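Local coordinates for protein aggregative adherence fimbrial subunit AggA (Escherichia coli O104:H4 str. C227-11, PDB 4PH8) that forms the major subunit of aggregative adherence fimbriae type I, whose subunits probably join through donor-strand complementation, and probably helps the bacterium adhere by binding host fibronectin, at residues Asp13-Ile18 with Thr41-Cys46. Residues are numbered along the deposited sequence; the frame is centred on the assembly and turned at random.
Sequences DCPVTI and TTSDQC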
ATOM      1  N   ASP A  13      14.015  -0.238 -16.976  1.00 19.54           N
ATOM      2  CA  ASP A  13      12.777   0.129 -16.323  1.00 18.95           C
ATOM      3  C   ASP A  13      12.948   0.095 -14.816  1.00 18.09           C
ATOM      4  O   ASP A  13      13.669  -0.731 -14.259  1.00 18.87           O
ATOM      5  CB  ASP A  13      11.647  -0.775 -16.748  1.00 19.39           C
ATOM      6  CG  ASP A  13      11.245  -0.574 -18.192  1.00 24.09           C
ATOM      7  OD1 ASP A  13      11.593   0.481 -18.798  1.00 24.46           O
ATOM      8  OD2 ASP A  13      10.579  -1.501 -18.713  1.00 26.19           O
ATOM      9  N   CYS A  14      12.298   1.041 -14.169  1.00 16.29           N
ATOM     10  CA  CYS A  14      12.441   1.213 -12.739  1.00 15.55           C
ATOM     11  C   CYS A  14      11.838   0.039 -12.016  1.00 14.64           C
ATOM     12  O   CYS A  14      10.769  -0.413 -12.377  1.00 15.77           O
ATOM     13  CB  CYS A  14      11.749   2.508 -12.318  1.00 16.04           C
ATOM     14  SG  CYS A  14      12.558   3.912 -13.088  1.00 17.43           S
ATOM     15  N   PRO A  15      12.532  -0.471 -11.003  1.00 13.87           N
ATOM     16  CA  PRO A  15      11.880  -1.479 -10.171  1.00 15.18           C
ATOM     17  C   PRO A  15      10.822  -0.848  -9.286  1.00 14.98           C
ATOM     18  O   PRO A  15      10.919   0.336  -8.947  1.00 16.57           O
ATOM     19  CB  PRO A  15      13.007  -2.000  -9.299  1.00 16.24           C
ATOM     20  CG  PRO A  15      14.014  -0.928  -9.281  1.00 18.02           C
ATOM     21  CD  PRO A  15      13.894  -0.153 -10.546  1.00 17.57           C
ATOM     22  N   VAL A  16       9.827  -1.642  -8.921  1.00 14.36           N
ATOM     23  CA  VAL A  16       8.873  -1.246  -7.879  1.00 15.63           C
ATOM     24  C   VAL A  16       9.070  -2.212  -6.723  1.00 13.40           C
ATOM     25  O   VAL A  16       8.831  -3.401  -6.844  1.00 17.71           O
ATOM     26  CB  VAL A  16       7.413  -1.152  -8.379  1.00 19.26           C
ATOM     27  CG1 VAL A  16       7.015  -2.338  -9.223  1.00 19.80           C
ATOM     28  CG2 VAL A  16       6.449  -0.934  -7.214  1.00 19.87           C
ATOM     29  N   THR A  17       9.564  -1.675  -5.623  1.00 13.95           N
ATOM     30  CA  THR A  17      10.032  -2.448  -4.494  1.00 16.04           C
ATOM     31  C   THR A  17       9.104  -2.157  -3.328  1.00 15.90           C
ATOM     32  O   THR A  17       9.138  -1.072  -2.755  1.00 17.66           O
ATOM     33  CB  THR A  17      11.481  -2.050  -4.160  1.00 18.44           C
ATOM     34  OG1 THR A  17      12.290  -2.146  -5.352  1.00 24.12           O
ATOM     35  CG2 THR A  17      12.061  -2.948  -3.091  1.00 22.29           C
ATOM     36  N   ILE A  18       8.256  -3.124  -3.017  1.00 14.91           N
ATOM     37  CA  ILE A  18       7.290  -3.005  -1.908  1.00 13.48           C
ATOM     38  C   ILE A  18       7.625  -4.002  -0.813  1.00 13.71           C
ATOM     39  O   ILE A  18       7.954  -5.160  -1.084  1.00 16.95           O
ATOM     40  CB  ILE A  18       5.812  -3.166  -2.371  1.00 15.91           C
ATOM     41  CG1 ILE A  18       4.832  -3.154  -1.189  1.00 14.68           C
ATOM     42  CG2 ILE A  18       5.602  -4.443  -3.173  1.00 17.76           C
ATOM     43  CD1 ILE A  18       3.389  -2.942  -1.589  1.00 15.18           C
ATOM     44  N   THR A  41       9.506   1.796  -2.802  1.00 11.00           N
ATOM     45  CA  THR A  41      10.649   2.571  -3.254  1.00 11.19           C
ATOM     46  C   THR A  41      11.029   2.078  -4.637  1.00 11.58           C
ATOM     47  O   THR A  41      10.366   1.202  -5.212  1.00 11.52           O
ATOM     48  CB  THR A  41      11.828   2.486  -2.251  1.00 11.62           C
ATOM     49  OG1 THR A  41      12.822   3.486  -2.559  1.00 11.30           O
ATOM     50  CG2 THR A  41      12.440   1.099  -2.229  1.00 13.15           C
ATOM     51  N   THR A  42      12.078   2.672  -5.181  1.00 10.57           N
ATOM     52  CA  THR A  42      12.629   2.224  -6.440  1.00 11.42           C
ATOM     53  C   THR A  42      14.149   2.462  -6.397  1.00 12.97           C
ATOM     54  O   THR A  42      14.684   2.831  -5.354  1.00 14.25           O
ATOM     55  CB  THR A  42      11.926   2.939  -7.627  1.00 11.12           C
ATOM     56  OG1 THR A  42      12.425   2.424  -8.863  1.00 12.58           O
ATOM     57  CG2 THR A  42      12.178   4.435  -7.569  1.00 11.82           C
ATOM     58  N   SER A  43      14.837   2.261  -7.520  1.00 14.27           N
ATOM     59  CA  SER A  43      16.309   2.350  -7.545  1.00 14.77           C
ATOM     60  C   SER A  43      16.816   3.791  -7.386  1.00 14.99           C
ATOM     61  O   SER A  43      16.102   4.766  -7.674  1.00 15.04           O
ATOM     62  CB  SER A  43      16.853   1.765  -8.840  1.00 14.62           C
ATOM     63  OG  SER A  43      16.476   2.610  -9.921  1.00 14.95           O
ATOM     64  N   ASP A  44      18.064   3.928  -6.954  1.00 16.02           N
ATOM     65  CA  ASP A  44      18.662   5.261  -6.821  1.00 17.18           C
ATOM     66  C   ASP A  44      18.655   6.005  -8.161  1.00 15.34           C
ATOM     67  O   ASP A  44      18.355   7.182  -8.202  1.00 16.12           O
ATOM     68  CB  ASP A  44      20.084   5.174  -6.291  1.00 20.35           C
ATOM     69  CG  ASP A  44      20.141   4.823  -4.810  1.00 23.31           C
ATOM     70  OD1 ASP A  44      19.100   4.845  -4.108  1.00 23.70           O
ATOM     71  OD2 ASP A  44      21.250   4.531  -4.334  1.00 29.10           O
ATOM     72  N   GLN A  45      18.945   5.310  -9.254  1.00 15.94           N
ATOM     73  CA  GLN A  45      18.916   5.961 -10.566  1.00 17.68           C
ATOM     74  C   GLN A  45      17.521   6.439 -10.938  1.00 15.87           C
ATOM     75  O   GLN A  45      17.360   7.534 -11.462  1.00 16.80           O
ATOM     76  CB  GLN A  45      19.502   5.062 -11.651  1.00 21.34           C
ATOM     77  CG  GLN A  45      21.021   4.955 -11.584  1.00 24.85           C
ATOM     78  CD  GLN A  45      21.716   6.310 -11.521  1.00 28.11           C
ATOM     79  OE1 GLN A  45      22.178   6.730 -10.456  1.00 33.63           O
ATOM     80  NE2 GLN A  45      21.784   7.003 -12.652  1.00 26.51           N
ATOM     81  N   CYS A  46      16.502   5.655 -10.620  1.00 15.26           N
ATOM     82  CA  CYS A  46      15.133   6.077 -10.897  1.00 14.11           C
ATOM     83  C   CYS A  46      14.684   7.259 -10.041  1.00 14.55           C
ATOM     84  O   CYS A  46      13.909   8.103 -10.508  1.00 15.04           O
ATOM     85  CB  CYS A  46      14.170   4.912 -10.752  1.00 15.15           C
ATOM     86  SG  CYS A  46      14.364   3.789 -12.129  1.00 18.42           S
TER
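One hydrogen bond from the side chain of Thr42 grips the carbonyl oxygen of Pro15, and it is short: OG1 of Thr42 lies 2.6 Å from O of Pro15, in the carbonyl plane. Thr42 OG1 stands anti to its own backbone N (chi1 -176°), which carries the hydroxyl across to the loop, where it also meets CD of the proline ring at 3.4 Å. A threonine hydroxyl thus continues the pairing where the ladder of main-chain bonds stops. That ladder ends in the antiparallel hydrogen-bonded pair of Thr17 and Thr41, with Thr17 N 3.0 Å from Thr41 O and Thr41 N 2.9 Å from Thr17 O. Their side chains lie alongside each other on one face, CB of Thr17 3.8 Å from CG2 of Thr41, while Thr41 OG1 turns to the carbonyl of Lys106. Beyond the proline the link becomes covalent: Cys14 SG and Cys46 SG form a disulfide with chi3 of -95°. Ser43, whose CB touches the proline ring, is the N-cap of the short helix, its OG accepting from Cys46 N at 3.1 Å, so the capping bond is made to the backbone of the very cysteine that forms the disulfide. The disulfide therefore ties the loop leading into strand 17-20 to helix 44-49, which follows strand 34-41 in this fimbrial beta sandwich, and Cys14 packs on Val134 and Phe136 of strand 124-138.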